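Arginine kinase (Cydia pomonella granulosis virus, PDB 6VVG) is a viral protein kinase that probably phosphorylates serine and threonine residues with ATP, and whose activity relies on side-to-side dimerization. Local coordinates at residues L163-G168 and E188-S193; G175-F180 and D224-K229; D195-G200 and N262-T267. All blocks are in the same frame, centred on the assembly; numbering follows the deposited sequence.

Contact 1. Residues L163-G168 and E188-S193; sequences LSRIVG and EAYQTS
Arg165 lays the aliphatic part of its side chain over one face of the Tyr190 ring. Its CB starts above the near end of the ring, 3.5 Å from CD2 of Tyr190. CG then comes to stand over the ring centre in a CH-pi contact, 3.4 Å from the Tyr190 centroid. The chain bends at the next bond (chi2 -73°), and CD has by then passed beyond the rim at CE2, 3.5 Å from CE2 of Tyr190. NE passes the phenol oxygen without bonding to it, 3.7 Å from Tyr190 OH. The guanidinium plane ends up tilted 32° from the ring, and Asp174 holds both tips: one carboxylate oxygen forms a salt bridge with NH2 of Arg165, the other a hydrogen bond with OH of Tyr190. This shared carboxylate would help balance the arginine charge and helps hold the phenol in place.

Farther along, the backbones join directly. Gly168 N donates a nearly straight hydrogen bond to Tyr190 O (2.9 Å, 163°), and the same oxygen receives a CA-H...O contact from Val167 CA at 3.5 Å. Ala189 CB lies against the Gly168 carbonyl, 3.6 Å from Gly168 O. At the backbone angles of Gly168 a side chain would collide with the preceding carbonyl oxygen. Within 188-193, Gln191 NE2 ties the turn together by bonding both Ala189 O and Glu188 OE1.

The segment 163-168 follows the DYG sequence, the counterpart of the kinase DFG motif. Its strand 165-166 pairs antiparallel with strand 137-138, Ile166 packs on Leu59 of helix 59-66, and Val167 O is bonded by Asn136 of the second subunit; the tyrosine side leads straight into helix 192-208.

Contact 2. Residues G175-F180 and D224-K229; sequences GTTVYF and DAIEPK
The end of the activation segment, the part that in protein kinases forms the P+1 loop, meets the approach to helix 228-235 through Thr177 and Pro228. Thr177 reaches across with both branches. Its methyl, anti to the backbone N, packs against the Glu227-Pro228 peptide: CG2 is 3.6 Å from Pro228 N and 3.9 Å from Pro228 CD. The hydroxyl, anti to the carbonyl carbon (chi1 -55°), turns instead to a water 2.9 Å from Thr177 OG1. That water donates to Ile226 O at 3.0 Å, so the polar link between the two segments is bridged by one water.

Two apolar contacts flank the threonine. Phe180 and Pro228 lie side by side and point the same way, with Phe180 CE2 3.9 Å from Pro228 CG. More loosely, Val178 CG1 approaches Ile226 CG2 at 4.4 Å. The Phe180 ring is also set against its own segment: Thr177 CA stands 3.5 Å above its plane, over the centre, within a 3-10 turn closed by the bond from Phe180 N to Thr177 O. Met231 of helix 228-235 touches both Thr177 and Ile226, and Tyr235 of that helix bonds Phe180 O.

Packing of the P+1 loop, with its GTxxY sequence, on the start of helix 228-235, the helix G of protein kinases, is an arrangement typical of the C-lobe of the protein kinase fold.

Contact 3. Residues D195-G200 and N262-T267; sequences DWWAVG and NSRLST
Trp197 and Arg264 form the closely packed part of this contact, their side chains crossing at about a right angle. Trp197 CE3 sits over one face of the Arg264 guanidinium, 3.5 Å above its plane and over its centre, and the two planes are 72° apart. Arg264 runs out extended and then bends at chi3 (-44°), which turns NE to within 3.7 Å of Trp197 CZ3; CD stays in the indole plane, at its edge. The polar rim of the guanidinium is satisfied by other residues: NH1 forms a salt bridge with Glu183, while NE and NH2 bond the carbonyls of Ala258 and Leu259.

A second close point lies at Trp196, whose CD1 comes edge-on to a carbonyl, 3.1 Å from Ser266 O. The looser side is that of Ser266 and Thr267, both partly exposed: their CB atoms point away from the helix, and they meet Trp196 through backbone atoms, Thr267 C lying 3.9 Å from Trp196 NE1. Thr267 instead N-caps helix 268-272, and its OG1 also bonds Glu270.

On the same helix as the tryptophans, Asp195 bonds His133 and the backbone N atoms of His139 and Asn140. The Glu183-Arg264 pair is the ion pair characteristic of the protein kinase C-lobe, its glutamate belonging to the SPE sequence that corresponds to the APE motif.

In the fold
All three contacts lie in the C-lobe, around the activation segment and helix 192-208. Contact 1 takes in the early part of that segment, just after DYG, and contact 2 its P+1 end; the two centres are 17 Å apart, yet Leu163 CD1 packs 3.3 Å from Gly175 CA. Contacts 1 and 3, 13 Å between centres, share helix 192-208, and Ser193 CB sits 4.0 Å from Ser266 O. Contact 3 also touches contact 2, with Trp197 CD1 3.4 Å from Tyr179 O. Contact 1 lies on the side of the nucleotide pocket but does not reach it: the Arg165 side chain is about 10 Å from that of Asp160 and about 14 Å from bound AMP, whereas contacts 2 and 3 lie away from the pocket.

Contact 1. Residues L163-G168 and E188-S193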
ATOM      1  N   LEU A 163      -1.998  10.660   3.444  1.00  9.15           N
ATOM      2  CA  LEU A 163      -0.611  10.635   3.888  1.00 10.01           C
ATOM      3  C   LEU A 163      -0.227   9.296   4.505  1.00 13.11           C
ATOM      4  O   LEU A 163       0.830   9.195   5.141  1.00 13.43           O
ATOM      5  CB  LEU A 163      -0.353  11.763   4.887  1.00 17.02           C
ATOM      6  CG  LEU A 163      -0.365  13.183   4.320  1.00 15.00           C
ATOM      7  CD1 LEU A 163       0.058  14.189   5.384  1.00 22.30           C
ATOM      8  CD2 LEU A 163       0.534  13.306   3.099  1.00 15.29           C
ATOM      9  N   SER A 164      -1.055   8.266   4.328  1.00 11.28           N
ATOM     10  CA  SER A 164      -0.787   6.956   4.906  0.55 38.55           C
ATOM     11  C   SER A 164       0.485   6.353   4.319  1.00 13.84           C
ATOM     12  O   SER A 164       0.833   6.588   3.156  1.00 11.37           O
ATOM     13  CB  SER A 164      -1.969   6.017   4.656  0.55 16.38           C
ATOM     14  OG  SER A 164      -3.114   6.424   5.388  0.55 10.72           O
ATOM     15  N   ARG A 165       1.174   5.554   5.132  1.00  7.05           N
ATOM     16  CA  ARG A 165       2.456   4.996   4.734  1.00 10.22           C
ATOM     17  C   ARG A 165       2.598   3.552   5.198  1.00 11.79           C
ATOM     18  O   ARG A 165       1.948   3.105   6.149  1.00  7.90           O
ATOM     19  CB  ARG A 165       3.632   5.805   5.310  1.00 10.52           C
ATOM     20  CG  ARG A 165       3.602   7.289   5.026  1.00 10.01           C
ATOM     21  CD  ARG A 165       3.928   7.577   3.570  1.00 10.71           C
ATOM     22  NE  ARG A 165       3.741   8.992   3.276  1.00 14.83           N
ATOM     23  CZ  ARG A 165       3.390   9.478   2.090  1.00 13.82           C
ATOM     24  NH1 ARG A 165       3.204   8.660   1.063  1.00 18.53           N
ATOM     25  NH2 ARG A 165       3.237  10.787   1.932  1.00 15.05           N
ATOM     26  N   ILE A 166       3.494   2.835   4.522  1.00 11.48           N
ATOM     27  CA  ILE A 166       3.819   1.458   4.879  1.00  9.52           C
ATOM     28  C   ILE A 166       4.852   1.462   6.000  1.00 12.08           C
ATOM     29  O   ILE A 166       5.849   2.190   5.940  1.00  9.29           O
ATOM     30  CB  ILE A 166       4.344   0.683   3.658  1.00 10.97           C
ATOM     31  CG1 ILE A 166       3.245   0.496   2.613  1.00 13.45           C
ATOM     32  CG2 ILE A 166       4.897  -0.665   4.089  1.00 10.93           C
ATOM     33  CD1 ILE A 166       3.717  -0.178   1.329  1.00 16.80           C
ATOM     34  N   VAL A 167       4.619   0.633   7.019  1.00  9.06           N
ATOM     35  CA  VAL A 167       5.543   0.547   8.142  1.00 10.73           C
ATOM     36  C   VAL A 167       6.919   0.136   7.643  1.00  9.94           C
ATOM     37  O   VAL A 167       7.057  -0.807   6.855  1.00 10.98           O
ATOM     38  CB  VAL A 167       5.014  -0.447   9.188  1.00 11.86           C
ATOM     39  CG1 VAL A 167       6.070  -0.728  10.250  1.00 14.06           C
ATOM     40  CG2 VAL A 167       3.730   0.074   9.818  1.00 12.10           C
ATOM     41  N   GLY A 168       7.946   0.851   8.098  1.00 10.52           N
ATOM     42  CA  GLY A 168       9.321   0.491   7.821  1.00 14.86           C
ATOM     43  C   GLY A 168       9.989   1.265   6.704  1.00 11.75           C
ATOM     44  O   GLY A 168      11.213   1.156   6.551  1.00 14.40           O
ATOM     45  N   GLU A 188      13.172   8.827  11.558  1.00 13.80           N
ATOM     46  CA  GLU A 188      13.056   7.386  11.716  1.00 10.53           C
ATOM     47  C   GLU A 188      12.042   6.838  10.714  1.00 12.02           C
ATOM     48  O   GLU A 188      11.208   7.569  10.173  1.00  9.62           O
ATOM     49  CB  GLU A 188      12.638   7.027  13.142  1.00 10.91           C
ATOM     50  CG  GLU A 188      13.683   7.337  14.198  1.00 14.84           C
ATOM     51  CD  GLU A 188      13.411   6.629  15.518  1.00 16.35           C
ATOM     52  OE1 GLU A 188      12.606   5.675  15.544  1.00 16.02           O
ATOM     53  OE2 GLU A 188      14.001   7.036  16.536  1.00 21.54           O
ATOM     54  N   ALA A 189      12.123   5.532  10.466  1.00 12.05           N
ATOM     55  CA  ALA A 189      11.182   4.891   9.555  1.00 12.64           C
ATOM     56  C   ALA A 189       9.750   5.059  10.057  1.00 15.12           C
ATOM     57  O   ALA A 189       9.499   5.173  11.259  1.00 11.61           O
ATOM     58  CB  ALA A 189      11.512   3.406   9.408  1.00 14.38           C
ATOM     59  N   TYR A 190       8.805   5.090   9.116  1.00  8.90           N
ATOM     60  CA  TYR A 190       7.394   5.137   9.481  1.00  9.56           C
ATOM     61  C   TYR A 190       7.056   3.968  10.397  1.00 11.10           C
ATOM     62  O   TYR A 190       7.400   2.817  10.110  1.00 11.12           O
ATOM     63  CB  TYR A 190       6.522   5.108   8.226  1.00 10.13           C
ATOM     64  CG  TYR A 190       6.512   6.428   7.487  1.00  9.12           C
ATOM     65  CD1 TYR A 190       6.109   7.599   8.122  1.00 10.09           C
ATOM     66  CD2 TYR A 190       6.909   6.506   6.162  1.00 19.90           C
ATOM     67  CE1 TYR A 190       6.106   8.810   7.457  1.00 13.87           C
ATOM     68  CE2 TYR A 190       6.905   7.713   5.485  1.00 15.71           C
ATOM     69  CZ  TYR A 190       6.510   8.863   6.140  1.00 17.02           C
ATOM     70  OH  TYR A 190       6.504  10.068   5.473  1.00 15.05           O
ATOM     71  N   GLN A 191       6.390   4.266  11.509  1.00  9.92           N
ATOM     72  CA  GLN A 191       6.109   3.262  12.523  1.00 15.25           C
ATOM     73  C   GLN A 191       4.835   3.647  13.257  1.00  8.34           C
ATOM     74  O   GLN A 191       4.387   4.795  13.198  1.00 10.25           O
ATOM     75  CB  GLN A 191       7.277   3.121  13.505  1.00 10.92           C
ATOM     76  CG  GLN A 191       7.884   4.448  13.934  1.00 14.18           C
ATOM     77  CD  GLN A 191       9.117   4.277  14.805  1.00 24.56           C
ATOM     78  OE1 GLN A 191       9.013   4.036  16.008  1.00 23.84           O
ATOM     79  NE2 GLN A 191      10.292   4.407  14.199  1.00 16.22           N
ATOM     80  N   THR A 192       4.249   2.665  13.946  1.00  9.93           N
ATOM     81  CA  THR A 192       2.992   2.914  14.644  1.00  7.47           C
ATOM     82  C   THR A 192       3.137   4.021  15.679  1.00  7.23           C
ATOM     83  O   THR A 192       2.175   4.753  15.941  1.00  7.35           O
ATOM     84  CB  THR A 192       2.487   1.634  15.314  1.00 12.55           C
ATOM     85  OG1 THR A 192       3.489   1.116  16.199  1.00  8.78           O
ATOM     86  CG2 THR A 192       2.139   0.579  14.271  1.00 17.88           C
ATOM     87  N   SER A 193       4.323   4.164  16.275  1.00  9.21           N
ATOM     88  CA  SER A 193       4.512   5.180  17.304  1.00 10.68           C
ATOM     89  C   SER A 193       4.257   6.581  16.763  1.00 11.16           C
ATOM     90  O   SER A 193       3.874   7.478  17.524  1.00 11.93           O
ATOM     91  CB  SER A 193       5.922   5.082  17.891  1.00 14.39           C
ATOM     92  OG  SER A 193       6.907   5.520  16.971  1.00  8.26           O
TER

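Contact 2. Residues G175-F180 and D224-K229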
ATOM      1  N   GLY A 175       2.790  15.895   6.306  1.00 12.19           N
ATOM      2  CA  GLY A 175       1.831  16.096   7.375  1.00 19.72           C
ATOM      3  C   GLY A 175       2.045  17.406   8.109  1.00 13.63           C
ATOM      4  O   GLY A 175       2.661  18.351   7.607  1.00 14.81           O
ATOM      5  N   THR A 176       1.532  17.453   9.335  1.00 14.66           N
ATOM      6  CA  THR A 176       1.513  18.677  10.126  1.00 11.94           C
ATOM      7  C   THR A 176       2.602  18.634  11.190  1.00 19.06           C
ATOM      8  O   THR A 176       2.593  17.765  12.070  1.00 15.17           O
ATOM      9  CB  THR A 176       0.144  18.884  10.771  1.00 19.55           C
ATOM     10  OG1 THR A 176      -0.880  18.720   9.782  1.00 27.16           O
ATOM     11  CG2 THR A 176       0.036  20.275  11.383  1.00 21.36           C
ATOM     12  N   THR A 177       3.506  19.615  11.133  1.00 13.42           N
ATOM     13  CA  THR A 177       4.702  19.603  11.964  1.00 14.24           C
ATOM     14  C   THR A 177       4.370  19.479  13.443  1.00 16.36           C
ATOM     15  O   THR A 177       5.052  18.760  14.180  1.00 15.25           O
ATOM     16  CB  THR A 177       5.509  20.877  11.702  1.00 14.22           C
ATOM     17  OG1 THR A 177       5.783  20.992  10.299  1.00 19.12           O
ATOM     18  CG2 THR A 177       6.811  20.878  12.484  1.00 18.61           C
ATOM     19  N   VAL A 178       3.319  20.158  13.899  1.00  8.07           N
ATOM     20  CA  VAL A 178       3.076  20.259  15.335  1.00 11.43           C
ATOM     21  C   VAL A 178       2.509  18.961  15.895  1.00 14.18           C
ATOM     22  O   VAL A 178       2.282  18.845  17.106  1.00 11.67           O
ATOM     23  CB  VAL A 178       2.144  21.439  15.668  1.00 17.13           C
ATOM     24  CG1 VAL A 178       2.837  22.771  15.387  1.00 21.80           C
ATOM     25  CG2 VAL A 178       0.840  21.338  14.883  1.00 13.72           C
ATOM     26  N   TYR A 179       2.269  17.981  15.030  1.00 11.68           N
ATOM     27  CA  TYR A 179       1.904  16.641  15.468  1.00  9.65           C
ATOM     28  C   TYR A 179       3.050  15.651  15.315  1.00 11.19           C
ATOM     29  O   TYR A 179       2.858  14.457  15.571  1.00 10.94           O
ATOM     30  CB  TYR A 179       0.676  16.138  14.694  1.00 11.47           C
ATOM     31  CG  TYR A 179      -0.648  16.745  15.124  1.00 14.02           C
ATOM     32  CD1 TYR A 179      -1.110  17.925  14.554  1.00 12.55           C
ATOM     33  CD2 TYR A 179      -1.441  16.132  16.088  1.00  7.31           C
ATOM     34  CE1 TYR A 179      -2.319  18.482  14.934  1.00 13.25           C
ATOM     35  CE2 TYR A 179      -2.651  16.684  16.479  1.00 13.60           C
ATOM     36  CZ  TYR A 179      -3.086  17.859  15.896  1.00 19.32           C
ATOM     37  OH  TYR A 179      -4.288  18.411  16.277  1.00 14.65           O
ATOM     38  N   PHE A 180       4.235  16.112  14.911  1.00 12.98           N
ATOM     39  CA  PHE A 180       5.355  15.212  14.662  1.00 11.15           C
ATOM     40  C   PHE A 180       5.894  14.642  15.970  1.00 10.49           C
ATOM     41  O   PHE A 180       6.194  15.391  16.902  1.00 12.07           O
ATOM     42  CB  PHE A 180       6.493  15.943  13.943  1.00 11.18           C
ATOM     43  CG  PHE A 180       6.274  16.172  12.474  1.00  8.31           C
ATOM     44  CD1 PHE A 180       5.040  15.975  11.887  1.00  8.02           C
ATOM     45  CD2 PHE A 180       7.324  16.611  11.681  1.00 11.22           C
ATOM     46  CE1 PHE A 180       4.856  16.202  10.532  1.00 12.79           C
ATOM     47  CE2 PHE A 180       7.146  16.840  10.330  1.00 13.20           C
ATOM     48  CZ  PHE A 180       5.911  16.637   9.756  1.00 13.57           C
ATOM     49  N   ASP A 224       3.627  29.678  10.629  1.00 60.04           N
ATOM     50  CA  ASP A 224       3.968  29.146   9.314  1.00 60.10           C
ATOM     51  C   ASP A 224       5.432  28.728   9.260  1.00 45.65           C
ATOM     52  O   ASP A 224       5.795  27.831   8.488  1.00 46.27           O
ATOM     53  CB  ASP A 224       3.669  30.176   8.227  1.00 64.25           C
ATOM     54  CG  ASP A 224       3.325  29.531   6.894  1.00 72.33           C
ATOM     55  OD1 ASP A 224       4.230  28.941   6.261  1.00 71.37           O
ATOM     56  OD2 ASP A 224       2.148  29.603   6.481  1.00 57.75           O
ATOM     57  N   ALA A 225       6.274  29.340  10.091  1.00 37.56           N
ATOM     58  CA  ALA A 225       7.713  29.121  10.051  1.00 47.70           C
ATOM     59  C   ALA A 225       8.184  28.022  10.993  1.00 47.46           C
ATOM     60  O   ALA A 225       9.386  27.747  11.041  1.00 39.64           O
ATOM     61  CB  ALA A 225       8.460  30.416  10.392  1.00 43.40           C
ATOM     62  N   ILE A 226       7.281  27.389  11.742  1.00 40.86           N
ATOM     63  CA  ILE A 226       7.696  26.366  12.693  1.00 38.18           C
ATOM     64  C   ILE A 226       8.237  25.161  11.936  1.00 22.96           C
ATOM     65  O   ILE A 226       7.607  24.661  10.995  1.00 30.12           O
ATOM     66  CB  ILE A 226       6.528  25.977  13.609  1.00 30.19           C
ATOM     67  CG1 ILE A 226       7.042  25.209  14.827  1.00 28.49           C
ATOM     68  CG2 ILE A 226       5.514  25.125  12.857  1.00 47.97           C
ATOM     69  CD1 ILE A 226       7.869  26.039  15.784  1.00 32.13           C
ATOM     70  N   GLU A 227       9.412  24.690  12.345  1.00 20.76           N
ATOM     71  CA  GLU A 227      10.087  23.606  11.658  1.00 24.83           C
ATOM     72  C   GLU A 227      10.224  22.394  12.569  1.00 20.13           C
ATOM     73  O   GLU A 227      10.233  22.530  13.798  1.00 16.61           O
ATOM     74  CB  GLU A 227      11.478  24.039  11.183  1.00 26.67           C
ATOM     75  CG  GLU A 227      11.460  25.107  10.098  1.00 30.28           C
ATOM     76  CD  GLU A 227      10.812  24.629   8.808  1.00 39.82           C
ATOM     77  OE1 GLU A 227      10.393  23.453   8.743  1.00 49.54           O
ATOM     78  OE2 GLU A 227      10.725  25.428   7.853  1.00 56.76           O
ATOM     79  N   PRO A 228      10.333  21.194  11.992  1.00 15.08           N
ATOM     80  CA  PRO A 228      10.415  19.988  12.839  1.00 15.99           C
ATOM     81  C   PRO A 228      11.404  20.089  13.996  1.00 13.21           C
ATOM     82  O   PRO A 228      11.078  19.692  15.125  1.00 13.57           O
ATOM     83  CB  PRO A 228      10.821  18.902  11.828  1.00 17.24           C
ATOM     84  CG  PRO A 228      10.121  19.332  10.544  1.00 22.21           C
ATOM     85  CD  PRO A 228      10.239  20.863  10.552  1.00 13.27           C
ATOM     86  N   LYS A 229      12.621  20.574  13.743  1.00  8.92           N
ATOM     87  CA  LYS A 229      13.624  20.625  14.798  1.00  7.75           C
ATOM     88  C   LYS A 229      13.296  21.675  15.851  1.00 13.94           C
ATOM     89  O   LYS A 229      13.795  21.582  16.976  1.00 13.47           O
ATOM     90  CB  LYS A 229      15.002  20.885  14.189  1.00 11.43           C
ATOM     91  CG  LYS A 229      15.622  19.656  13.531  1.00 11.76           C
ATOM     92  CD  LYS A 229      15.980  18.595  14.563  1.00 13.86           C
ATOM     93  CE  LYS A 229      16.330  17.264  13.902  1.00 10.69           C
ATOM     94  NZ  LYS A 229      17.640  17.310  13.178  1.00 12.48           N
TER
HETATM   95  O   HOH W   1       5.147  23.761   9.524  1.00 38.14           O

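Contact 3. Residues D195-G200 and N262-T267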
ATOM      1  N   ASP A 195       1.762   7.422  14.841  1.00  8.86           N
ATOM      2  CA  ASP A 195       0.333   7.616  15.057  1.00  8.55           C
ATOM      3  C   ASP A 195       0.020   7.777  16.537  1.00  7.63           C
ATOM      4  O   ASP A 195      -0.799   8.622  16.918  1.00  9.35           O
ATOM      5  CB  ASP A 195      -0.448   6.435  14.475  1.00  8.38           C
ATOM      6  CG  ASP A 195      -0.617   6.523  12.968  1.00 12.40           C
ATOM      7  OD1 ASP A 195      -0.325   7.589  12.392  1.00 12.08           O
ATOM      8  OD2 ASP A 195      -1.048   5.522  12.360  1.00 13.88           O
ATOM      9  N   TRP A 196       0.656   6.971  17.390  1.00  7.39           N
ATOM     10  CA  TRP A 196       0.335   7.017  18.813  1.00  9.91           C
ATOM     11  C   TRP A 196       0.689   8.370  19.415  1.00  8.28           C
ATOM     12  O   TRP A 196      -0.044   8.884  20.266  1.00  6.58           O
ATOM     13  CB  TRP A 196       1.052   5.883  19.547  1.00  6.46           C
ATOM     14  CG  TRP A 196       0.574   4.527  19.107  1.00  9.78           C
ATOM     15  CD1 TRP A 196       1.339   3.421  18.878  1.00  9.02           C
ATOM     16  CD2 TRP A 196      -0.780   4.141  18.831  1.00  8.10           C
ATOM     17  NE1 TRP A 196       0.544   2.370  18.485  1.00  8.99           N
ATOM     18  CE2 TRP A 196      -0.760   2.788  18.446  1.00  7.34           C
ATOM     19  CE3 TRP A 196      -2.009   4.808  18.877  1.00  6.62           C
ATOM     20  CZ2 TRP A 196      -1.918   2.091  18.109  1.00  9.55           C
ATOM     21  CZ3 TRP A 196      -3.155   4.116  18.540  1.00 11.43           C
ATOM     22  CH2 TRP A 196      -3.103   2.771  18.163  1.00  6.35           C
ATOM     23  N   TRP A 197       1.804   8.964  18.986  1.00  7.26           N
ATOM     24  CA  TRP A 197       2.151  10.302  19.460  1.00 10.66           C
ATOM     25  C   TRP A 197       1.075  11.308  19.069  1.00  8.46           C
ATOM     26  O   TRP A 197       0.636  12.119  19.893  1.00  9.52           O
ATOM     27  CB  TRP A 197       3.509  10.726  18.899  1.00  8.78           C
ATOM     28  CG  TRP A 197       3.931  12.103  19.308  1.00  7.48           C
ATOM     29  CD1 TRP A 197       3.608  13.277  18.690  1.00  8.73           C
ATOM     30  CD2 TRP A 197       4.764  12.450  20.419  1.00  6.83           C
ATOM     31  NE1 TRP A 197       4.185  14.334  19.353  1.00  9.31           N
ATOM     32  CE2 TRP A 197       4.900  13.853  20.418  1.00 10.83           C
ATOM     33  CE3 TRP A 197       5.405  11.712  21.417  1.00  8.38           C
ATOM     34  CZ2 TRP A 197       5.653  14.530  21.373  1.00  7.63           C
ATOM     35  CZ3 TRP A 197       6.153  12.386  22.365  1.00 10.78           C
ATOM     36  CH2 TRP A 197       6.272  13.781  22.335  1.00 10.78           C
ATOM     37  N   ALA A 198       0.636  11.267  17.810  1.00 11.22           N
ATOM     38  CA  ALA A 198      -0.434  12.157  17.372  1.00 11.78           C
ATOM     39  C   ALA A 198      -1.708  11.911  18.168  1.00  9.89           C
ATOM     40  O   ALA A 198      -2.426  12.858  18.512  1.00  8.77           O
ATOM     41  CB  ALA A 198      -0.689  11.974  15.876  1.00 13.11           C
ATOM     42  N   VAL A 199      -2.014  10.646  18.465  1.00  9.79           N
ATOM     43  CA  VAL A 199      -3.150  10.354  19.334  1.00 10.21           C
ATOM     44  C   VAL A 199      -2.974  11.054  20.675  1.00 12.79           C
ATOM     45  O   VAL A 199      -3.925  11.618  21.231  1.00  6.24           O
ATOM     46  CB  VAL A 199      -3.319   8.834  19.512  1.00  9.39           C
ATOM     47  CG1 VAL A 199      -4.296   8.549  20.648  1.00  7.06           C
ATOM     48  CG2 VAL A 199      -3.790   8.194  18.217  1.00 11.11           C
ATOM     49  N   GLY A 200      -1.755  11.028  21.213  1.00  8.01           N
ATOM     50  CA  GLY A 200      -1.496  11.722  22.462  1.00  9.33           C
ATOM     51  C   GLY A 200      -1.792  13.206  22.377  1.00  8.40           C
ATOM     52  O   GLY A 200      -2.380  13.786  23.292  1.00  9.92           O
ATOM     53  N   ASN A 262      11.121   5.178  25.772  1.00 10.29           N
ATOM     54  CA  ASN A 262      11.211   4.166  26.817  1.00 11.05           C
ATOM     55  C   ASN A 262      10.441   4.543  28.074  1.00 17.92           C
ATOM     56  O   ASN A 262      10.398   3.746  29.019  1.00 13.11           O
ATOM     57  CB  ASN A 262      12.678   3.917  27.160  1.00 15.48           C
ATOM     58  CG  ASN A 262      13.450   3.329  25.998  1.00 13.07           C
ATOM     59  OD1 ASN A 262      13.409   2.124  25.761  1.00 16.70           O
ATOM     60  ND2 ASN A 262      14.151   4.183  25.257  1.00 11.81           N
ATOM     61  N   SER A 263       9.835   5.729  28.108  1.00 10.22           N
ATOM     62  CA  SER A 263       8.943   6.131  29.188  1.00 13.93           C
ATOM     63  C   SER A 263       7.553   6.464  28.660  1.00 12.58           C
ATOM     64  O   SER A 263       6.753   7.081  29.369  1.00  8.69           O
ATOM     65  CB  SER A 263       9.526   7.328  29.941  1.00 13.10           C
ATOM     66  OG  SER A 263      10.692   6.958  30.651  1.00 14.93           O
ATOM     67  N   ARG A 264       7.251   6.052  27.431  1.00 13.17           N
ATOM     68  CA  ARG A 264       6.060   6.475  26.711  1.00 10.90           C
ATOM     69  C   ARG A 264       5.152   5.285  26.432  1.00 11.85           C
ATOM     70  O   ARG A 264       5.610   4.145  26.303  1.00  9.87           O
ATOM     71  CB  ARG A 264       6.452   7.158  25.385  1.00  7.58           C
ATOM     72  CG  ARG A 264       5.313   7.834  24.642  1.00 11.56           C
ATOM     73  CD  ARG A 264       5.714   8.257  23.223  1.00 13.21           C
ATOM     74  NE  ARG A 264       7.029   8.893  23.153  1.00 10.28           N
ATOM     75  CZ  ARG A 264       7.755   8.988  22.046  1.00  8.56           C
ATOM     76  NH1 ARG A 264       7.294   8.486  20.909  1.00 11.29           N
ATOM     77  NH2 ARG A 264       8.940   9.585  22.073  1.00 11.24           N
ATOM     78  N   LEU A 265       3.852   5.561  26.369  1.00 10.92           N
ATOM     79  CA  LEU A 265       2.883   4.605  25.838  1.00 11.39           C
ATOM     80  C   LEU A 265       2.991   4.675  24.320  1.00 10.43           C
ATOM     81  O   LEU A 265       2.311   5.464  23.662  1.00 14.54           O
ATOM     82  CB  LEU A 265       1.472   4.926  26.315  1.00 12.50           C
ATOM     83  CG  LEU A 265       1.263   5.142  27.812  1.00  9.24           C
ATOM     84  CD1 LEU A 265      -0.117   5.741  28.061  1.00 12.16           C
ATOM     85  CD2 LEU A 265       1.436   3.849  28.581  1.00 10.38           C
ATOM     86  N   SER A 266       3.870   3.850  23.756  1.00 10.60           N
ATOM     87  CA  SER A 266       4.190   3.906  22.335  1.00  8.32           C
ATOM     88  C   SER A 266       3.653   2.710  21.564  1.00  7.92           C
ATOM     89  O   SER A 266       3.960   2.561  20.374  1.00  9.59           O
ATOM     90  CB  SER A 266       5.704   4.005  22.140  1.00  8.54           C
ATOM     91  OG  SER A 266       6.356   2.888  22.721  1.00 11.49           O
ATOM     92  N   THR A 267       2.868   1.854  22.210  1.00  9.34           N
ATOM     93  CA  THR A 267       2.301   0.676  21.577  1.00 10.49           C
ATOM     94  C   THR A 267       0.815   0.598  21.898  1.00  9.27           C
ATOM     95  O   THR A 267       0.335   1.203  22.859  1.00 11.05           O
ATOM     96  CB  THR A 267       2.987  -0.613  22.051  1.00 13.14           C
ATOM     97  OG1 THR A 267       2.734  -0.796  23.451  1.00 11.64           O
ATOM     98  CG2 THR A 267       4.486  -0.550  21.810  1.00 13.65           C
TER